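Local coordinates for sulfur carrier protein ThiS adenylyltransferase (Escherichia coli, PDB 1ZUD) that adenylates the C-terminal glycine of the sulfur carrier protein ThiS with ATP, a step of thiamine diphosphate biosynthesis, at residues C139-A151 against M159-R171. Numbering follows the deposited sequence.
Sequences CVALNTPLITASA and MVLTPPWEQGCYR. With ZN (zinc ion), chain H; NA (sodium ion), chain J.
Val140 turns CG1 anti to its backbone N (chi1 172°), which leaves CG2 over the Trp165 indole, while Trp165 sets CG opposite its carbonyl carbon and beside its backbone N (chi1 -41°), bringing that ring against the end of helix 129-141. The result is a CH-pi contact: CG2 of Val140 sits 3.9 Å from the centroid of the six-membered ring of Trp165, almost on its normal. The opposite face lies against Pro163 CA and Thr162 C, and Thr144 O meets the ring edge, 3.4 Å from Trp165 CH2. Val140 CG2 also touches Cys169 CB at 3.8 Å; Cys169 SG binds zinc with Cys172, Cys240 and Cys243. Asn143, the positive-phi residue of a Schellman motif ending the helix, brings OD1 3.7 Å from Pro163 CB, its side chain slanting past the proline ring.

Beyond the turn the chain enters an antiparallel hairpin. Leu146 and Leu161 exchange two nearly straight backbone bonds; Thr148 and Met159 are also doubly bonded, Met159 N to Thr148 O being the more bent. Thr148 CG2 packs on Met159 CE at 3.6 Å, and Thr148 OG1 hydrogen-bonds Asp124 OD2. Thr144 OG1 binds sodium at 2.4 Å, together with carbonyls of Val116, Ala117 and Ala119 and two waters. With Trp165 NE1 buried and partnerless, packing on both indole faces, rather than a polar bond, places the segment leading to Cys169.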
ATOM      1  N   CYS C 139       3.354   9.444  23.468  1.00 18.73           N
ATOM      2  CA  CYS C 139       2.093   9.801  22.843  1.00 20.34           C
ATOM      3  C   CYS C 139       0.919   9.629  23.817  1.00 23.84           C
ATOM      4  O   CYS C 139       0.024  10.480  23.863  1.00 19.77           O
ATOM      5  CB  CYS C 139       1.860   8.921  21.580  1.00 23.85           C
ATOM      6  SG  CYS C 139       3.029   9.501  20.233  1.00 24.47           S
ATOM      7  N   VAL C 140       0.901   8.522  24.556  1.00 19.80           N
ATOM      8  CA  VAL C 140      -0.232   8.343  25.483  1.00 26.86           C
ATOM      9  C   VAL C 140      -0.216   9.432  26.591  1.00 25.57           C
ATOM     10  O   VAL C 140      -1.249  10.046  26.882  1.00 26.39           O
ATOM     11  CB  VAL C 140      -0.198   6.950  26.128  1.00 24.91           C
ATOM     12  CG1 VAL C 140      -1.272   6.835  27.244  1.00 26.77           C
ATOM     13  CG2 VAL C 140      -0.434   5.866  25.035  1.00 19.94           C
ATOM     14  N   ALA C 141       0.971   9.717  27.140  1.00 27.54           N
ATOM     15  CA  ALA C 141       1.085  10.712  28.222  1.00 29.16           C
ATOM     16  C   ALA C 141       0.729  12.105  27.741  1.00 27.90           C
ATOM     17  O   ALA C 141       0.252  12.941  28.516  1.00 23.80           O
ATOM     18  CB  ALA C 141       2.543  10.717  28.840  1.00 26.21           C
ATOM     19  N   LEU C 142       0.961  12.374  26.456  1.00 25.25           N
ATOM     20  CA  LEU C 142       0.682  13.702  25.932  1.00 23.68           C
ATOM     21  C   LEU C 142      -0.571  13.681  25.100  1.00 27.82           C
ATOM     22  O   LEU C 142      -0.856  14.636  24.372  1.00 25.23           O
ATOM     23  CB  LEU C 142       1.884  14.206  25.108  1.00 30.10           C
ATOM     24  CG  LEU C 142       3.011  15.110  25.685  1.00 38.26           C
ATOM     25  CD1 LEU C 142       2.857  15.396  27.184  1.00 31.77           C
ATOM     26  CD2 LEU C 142       4.365  14.506  25.387  1.00 28.80           C
ATOM     27  N   ASN C 143      -1.330  12.585  25.176  1.00 27.06           N
ATOM     28  CA  ASN C 143      -2.605  12.547  24.451  1.00 25.68           C
ATOM     29  C   ASN C 143      -2.509  12.899  22.947  1.00 29.60           C
ATOM     30  O   ASN C 143      -3.341  13.646  22.423  1.00 24.35           O
ATOM     31  CB  ASN C 143      -3.517  13.550  25.120  1.00 36.06           C
ATOM     32  CG  ASN C 143      -4.823  12.957  25.480  1.00 43.37           C
ATOM     33  OD1 ASN C 143      -4.883  11.800  25.908  1.00 38.48           O
ATOM     34  ND2 ASN C 143      -5.891  13.727  25.299  1.00 51.64           N
ATOM     35  N   THR C 144      -1.501  12.364  22.255  1.00 22.29           N
ATOM     36  CA  THR C 144      -1.292  12.688  20.831  1.00 24.18           C
ATOM     37  C   THR C 144      -1.457  11.386  20.038  1.00 23.24           C
ATOM     38  O   THR C 144      -0.873  10.373  20.402  1.00 23.00           O
ATOM     39  CB  THR C 144       0.152  13.262  20.643  1.00 20.65           C
ATOM     40  OG1 THR C 144       0.269  14.476  21.422  1.00 26.02           O
ATOM     41  CG2 THR C 144       0.487  13.535  19.154  1.00 20.77           C
ATOM     42  N   PRO C 145      -2.301  11.397  18.985  1.00 20.21           N
ATOM     43  CA  PRO C 145      -2.541  10.230  18.146  1.00 21.88           C
ATOM     44  C   PRO C 145      -1.224   9.691  17.609  1.00 22.41           C
ATOM     45  O   PRO C 145      -0.311  10.460  17.265  1.00 22.53           O
ATOM     46  CB  PRO C 145      -3.430  10.773  17.007  1.00 18.65           C
ATOM     47  CG  PRO C 145      -4.020  12.016  17.531  1.00 27.67           C
ATOM     48  CD  PRO C 145      -3.073  12.587  18.542  1.00 21.57           C
ATOM     49  N   LEU C 146      -1.135   8.377  17.502  1.00 22.77           N
ATOM     50  CA  LEU C 146       0.075   7.727  17.018  1.00 23.60           C
ATOM     51  C   LEU C 146      -0.262   6.736  15.872  1.00 21.47           C
ATOM     52  O   LEU C 146      -1.141   5.864  16.000  1.00 21.06           O
ATOM     53  CB  LEU C 146       0.804   6.997  18.200  1.00 19.39           C
ATOM     54  CG  LEU C 146       1.989   6.068  17.854  1.00 26.57           C
ATOM     55  CD1 LEU C 146       3.111   6.871  17.204  1.00 18.20           C
ATOM     56  CD2 LEU C 146       2.526   5.378  19.091  1.00 23.50           C
ATOM     57  N   ILE C 147       0.407   6.899  14.733  1.00 16.02           N
ATOM     58  CA  ILE C 147       0.180   5.988  13.606  1.00 16.30           C
ATOM     59  C   ILE C 147       1.469   5.236  13.468  1.00 20.24           C
ATOM     60  O   ILE C 147       2.511   5.801  13.137  1.00 22.58           O
ATOM     61  CB  ILE C 147      -0.183   6.784  12.305  1.00 25.62           C
ATOM     62  CG1 ILE C 147      -1.482   7.563  12.547  1.00 20.52           C
ATOM     63  CG2 ILE C 147      -0.360   5.819  11.123  1.00 26.18           C
ATOM     64  CD1 ILE C 147      -1.842   8.635  11.477  1.00 25.33           C
ATOM     65  N   THR C 148       1.414   3.935  13.678  1.00 20.14           N
ATOM     66  CA  THR C 148       2.636   3.168  13.649  1.00 17.91           C
ATOM     67  C   THR C 148       2.619   2.056  12.645  1.00 19.79           C
ATOM     68  O   THR C 148       1.596   1.428  12.438  1.00 22.14           O
ATOM     69  CB  THR C 148       2.946   2.552  15.106  1.00 31.62           C
ATOM     70  OG1 THR C 148       4.144   1.759  15.053  1.00 33.42           O
ATOM     71  CG2 THR C 148       1.780   1.631  15.580  1.00 30.55           C
ATOM     72  N   ALA C 149       3.767   1.779  12.047  1.00 20.16           N
ATOM     73  CA  ALA C 149       3.829   0.686  11.057  1.00 22.12           C
ATOM     74  C   ALA C 149       5.205   0.050  11.063  1.00 18.68           C
ATOM     75  O   ALA C 149       6.133   0.619  11.577  1.00 19.94           O
ATOM     76  CB  ALA C 149       3.484   1.227   9.644  1.00 21.80           C
ATOM     77  N   SER C 150       5.314  -1.157  10.506  1.00 20.06           N
ATOM     78  CA  SER C 150       6.576  -1.850  10.444  1.00 22.04           C
ATOM     79  C   SER C 150       6.520  -2.778   9.217  1.00 19.96           C
ATOM     80  O   SER C 150       5.434  -3.050   8.634  1.00 20.90           O
ATOM     81  CB  SER C 150       6.786  -2.687  11.728  1.00 25.59           C
ATOM     82  OG  SER C 150       5.701  -3.589  11.885  1.00 24.31           O
ATOM     83  N   ALA C 151       7.691  -3.244   8.797  1.00 18.84           N
ATOM     84  CA  ALA C 151       7.726  -4.180   7.680  1.00 15.47           C
ATOM     85  C   ALA C 151       9.046  -4.909   7.702  1.00 17.35           C
ATOM     86  O   ALA C 151      10.027  -4.330   8.140  1.00 19.47           O
ATOM     87  CB  ALA C 151       7.556  -3.403   6.327  1.00 16.63           C
ATOM     88  N   MET C 159      -1.115   0.171  12.654  1.00 20.65           N
ATOM     89  CA  MET C 159      -2.204   0.454  13.605  1.00 23.78           C
ATOM     90  C   MET C 159      -2.294   1.941  13.799  1.00 21.38           C
ATOM     91  O   MET C 159      -1.246   2.632  13.869  1.00 19.65           O
ATOM     92  CB  MET C 159      -1.931  -0.079  15.021  1.00 21.74           C
ATOM     93  CG  MET C 159      -1.251  -1.344  15.166  1.00 35.81           C
ATOM     94  SD  MET C 159      -1.029  -1.502  16.969  1.00 43.41           S
ATOM     95  CE  MET C 159       0.694  -1.536  17.009  1.00 38.58           C
ATOM     96  N   VAL C 160      -3.524   2.436  13.952  1.00 17.71           N
ATOM     97  CA  VAL C 160      -3.780   3.860  14.264  1.00 16.32           C
ATOM     98  C   VAL C 160      -4.278   3.901  15.736  1.00 24.92           C
ATOM     99  O   VAL C 160      -5.342   3.318  16.059  1.00 22.45           O
ATOM    100  CB  VAL C 160      -4.860   4.470  13.377  1.00 24.02           C
ATOM    101  CG1 VAL C 160      -5.038   5.937  13.790  1.00 22.28           C
ATOM    102  CG2 VAL C 160      -4.443   4.374  11.855  1.00 23.26           C
ATOM    103  N   LEU C 161      -3.516   4.534  16.624  1.00 21.54           N
ATOM    104  CA  LEU C 161      -3.896   4.560  18.052  1.00 24.97           C
ATOM    105  C   LEU C 161      -4.201   5.990  18.423  1.00 27.64           C
ATOM    106  O   LEU C 161      -3.364   6.915  18.266  1.00 25.36           O
ATOM    107  CB  LEU C 161      -2.760   4.036  18.915  1.00 23.28           C
ATOM    108  CG  LEU C 161      -2.104   2.762  18.482  1.00 27.50           C
ATOM    109  CD1 LEU C 161      -0.741   2.626  19.182  1.00 26.05           C
ATOM    110  CD2 LEU C 161      -3.012   1.630  18.798  1.00 26.13           C
ATOM    111  N   THR C 162      -5.430   6.212  18.864  1.00 25.70           N
ATOM    112  CA  THR C 162      -5.820   7.589  19.205  1.00 28.41           C
ATOM    113  C   THR C 162      -6.427   7.685  20.604  1.00 28.66           C
ATOM    114  O   THR C 162      -6.954   6.703  21.099  1.00 24.95           O
ATOM    115  CB  THR C 162      -6.911   8.127  18.232  1.00 28.63           C
ATOM    116  OG1 THR C 162      -8.091   7.310  18.347  1.00 31.39           O
ATOM    117  CG2 THR C 162      -6.422   8.045  16.770  1.00 33.23           C
ATOM    118  N   PRO C 163      -6.303   8.852  21.259  1.00 27.85           N
ATOM    119  CA  PRO C 163      -6.878   9.097  22.609  1.00 27.08           C
ATOM    120  C   PRO C 163      -8.398   8.968  22.340  1.00 31.11           C
ATOM    121  O   PRO C 163      -8.848   9.322  21.258  1.00 29.35           O
ATOM    122  CB  PRO C 163      -6.550  10.579  22.886  1.00 30.79           C
ATOM    123  CG  PRO C 163      -5.381  10.870  22.060  1.00 28.09           C
ATOM    124  CD  PRO C 163      -5.495   9.993  20.788  1.00 23.60           C
ATOM    125  N   PRO C 164      -9.223   8.561  23.328  1.00 34.81           N
ATOM    126  CA  PRO C 164      -8.906   8.206  24.707  1.00 31.62           C
ATOM    127  C   PRO C 164      -8.386   6.812  24.844  1.00 35.32           C
ATOM    128  O   PRO C 164      -8.545   6.203  25.903  1.00 30.06           O
ATOM    129  CB  PRO C 164     -10.240   8.427  25.436  1.00 32.17           C
ATOM    130  CG  PRO C 164     -11.195   7.861  24.503  1.00 31.97           C
ATOM    131  CD  PRO C 164     -10.679   8.418  23.095  1.00 34.92           C
ATOM    132  N   TRP C 165      -7.818   6.269  23.752  1.00 26.83           N
ATOM    133  CA  TRP C 165      -7.189   4.942  23.830  1.00 28.48           C
ATOM    134  C   TRP C 165      -8.138   3.797  24.207  1.00 27.31           C
ATOM    135  O   TRP C 165      -7.759   2.861  24.933  1.00 27.84           O
ATOM    136  CB  TRP C 165      -6.013   4.978  24.842  1.00 23.63           C
ATOM    137  CG  TRP C 165      -5.183   6.188  24.763  1.00 28.71           C
ATOM    138  CD1 TRP C 165      -5.206   7.262  25.603  1.00 30.06           C
ATOM    139  CD2 TRP C 165      -4.263   6.526  23.702  1.00 26.13           C
ATOM    140  NE1 TRP C 165      -4.363   8.254  25.123  1.00 27.80           N
ATOM    141  CE2 TRP C 165      -3.777   7.828  23.964  1.00 28.71           C
ATOM    142  CE3 TRP C 165      -3.816   5.855  22.559  1.00 29.56           C
ATOM    143  CZ2 TRP C 165      -2.849   8.484  23.119  1.00 24.65           C
ATOM    144  CZ3 TRP C 165      -2.887   6.508  21.707  1.00 25.70           C
ATOM    145  CH2 TRP C 165      -2.422   7.799  22.000  1.00 27.89           C
ATOM    146  N   GLU C 166      -9.337   3.849  23.665  1.00 31.96           N
ATOM    147  CA  GLU C 166     -10.363   2.849  23.905  1.00 34.61           C
ATOM    148  C   GLU C 166      -9.877   1.407  23.624  1.00 35.38           C
ATOM    149  O   GLU C 166     -10.279   0.431  24.303  1.00 30.45           O
ATOM    150  CB  GLU C 166     -11.573   3.178  23.016  0.50 36.75           C
ATOM    151  CG  GLU C 166     -12.259   4.502  23.358  0.50 41.78           C
ATOM    152  CD  GLU C 166     -13.366   4.891  22.370  0.50 44.22           C
ATOM    153  OE1 GLU C 166     -14.128   3.999  21.929  0.50 45.87           O
ATOM    154  OE2 GLU C 166     -13.486   6.094  22.045  0.50 45.52           O
ATOM    155  N   GLN C 167      -9.010   1.256  22.621  1.00 26.31           N
ATOM    156  CA  GLN C 167      -8.506  -0.072  22.280  1.00 29.63           C
ATOM    157  C   GLN C 167      -7.108  -0.326  22.762  1.00 31.22           C
ATOM    158  O   GLN C 167      -6.432  -1.239  22.242  1.00 31.31           O
ATOM    159  CB  GLN C 167      -8.547  -0.335  20.744  1.00 33.13           C
ATOM    160  CG  GLN C 167      -9.902  -0.857  20.259  1.00 40.07           C
ATOM    161  CD  GLN C 167     -10.987   0.221  20.272  1.00 43.50           C
ATOM    162  OE1 GLN C 167     -10.816   1.308  19.712  1.00 40.70           O
ATOM    163  NE2 GLN C 167     -12.108  -0.082  20.911  1.00 51.46           N
ATOM    164  N   GLY C 168      -6.648   0.499  23.710  1.00 26.44           N
ATOM    165  CA  GLY C 168      -5.322   0.331  24.249  1.00 23.71           C
ATOM    166  C   GLY C 168      -4.234   1.076  23.468  1.00 27.00           C
ATOM    167  O   GLY C 168      -4.494   1.953  22.658  1.00 25.51           O
ATOM    168  N   CYS C 169      -3.003   0.674  23.678  1.00 25.81           N
ATOM    169  CA  CYS C 169      -1.897   1.386  23.050  1.00 24.55           C
ATOM    170  C   CYS C 169      -0.916   0.337  22.504  1.00 21.69           C
ATOM    171  O   CYS C 169      -1.227  -0.903  22.469  1.00 23.61           O
ATOM    172  CB  CYS C 169      -1.234   2.309  24.135  1.00 18.47           C
ATOM    173  SG  CYS C 169      -0.292   1.390  25.349  1.00 23.93           S
ATOM    174  N   TYR C 170       0.266   0.778  22.092  1.00 21.30           N
ATOM    175  CA  TYR C 170       1.214  -0.187  21.467  1.00 23.70           C
ATOM    176  C   TYR C 170       1.678  -1.220  22.500  1.00 27.48           C
ATOM    177  O   TYR C 170       1.877  -2.415  22.199  1.00 22.96           O
ATOM    178  CB  TYR C 170       2.442   0.555  20.922  1.00 26.43           C
ATOM    179  CG  TYR C 170       3.451  -0.310  20.163  1.00 27.38           C
ATOM    180  CD1 TYR C 170       3.325  -0.534  18.788  1.00 26.00           C
ATOM    181  CD2 TYR C 170       4.572  -0.813  20.812  1.00 25.10           C
ATOM    182  CE1 TYR C 170       4.322  -1.239  18.068  1.00 22.25           C
ATOM    183  CE2 TYR C 170       5.541  -1.496  20.127  1.00 31.00           C
ATOM    184  CZ  TYR C 170       5.418  -1.704  18.757  1.00 23.97           C
ATOM    185  OH  TYR C 170       6.435  -2.368  18.130  1.00 27.82           O
ATOM    186  N   ARG C 171       1.831  -0.740  23.732  1.00 23.64           N
ATOM    187  CA  ARG C 171       2.257  -1.589  24.843  1.00 27.19           C
ATOM    188  C   ARG C 171       1.161  -2.582  25.272  1.00 26.28           C
ATOM    189  O   ARG C 171       1.486  -3.603  25.866  1.00 32.40           O
ATOM    190  CB  ARG C 171       2.712  -0.709  26.032  1.00 29.38           C
ATOM    191  CG  ARG C 171       2.950  -1.444  27.365  1.00 35.07           C
ATOM    192  CD  ARG C 171       4.239  -2.208  27.409  1.00 37.23           C
ATOM    193  NE  ARG C 171       4.395  -2.933  28.679  1.00 36.97           N
ATOM    194  CZ  ARG C 171       3.625  -3.948  29.081  1.00 35.24           C
ATOM    195  NH1 ARG C 171       2.598  -4.406  28.344  1.00 30.03           N
ATOM    196  NH2 ARG C 171       3.898  -4.544  30.228  1.00 40.81           N
TER
HETATM  197 ZN    ZN H 502      -1.725   0.207  26.846  1.00 28.07          ZN
HETATM  198 NA    NA J 702       0.989  16.640  20.600  1.00 24.31          NA
HETATM  199  O   HOH W   1       0.445  17.054  23.032  1.00 33.68           O
HETATM  200  O   HOH W   2      -1.220  17.574  20.338  1.00 44.15           O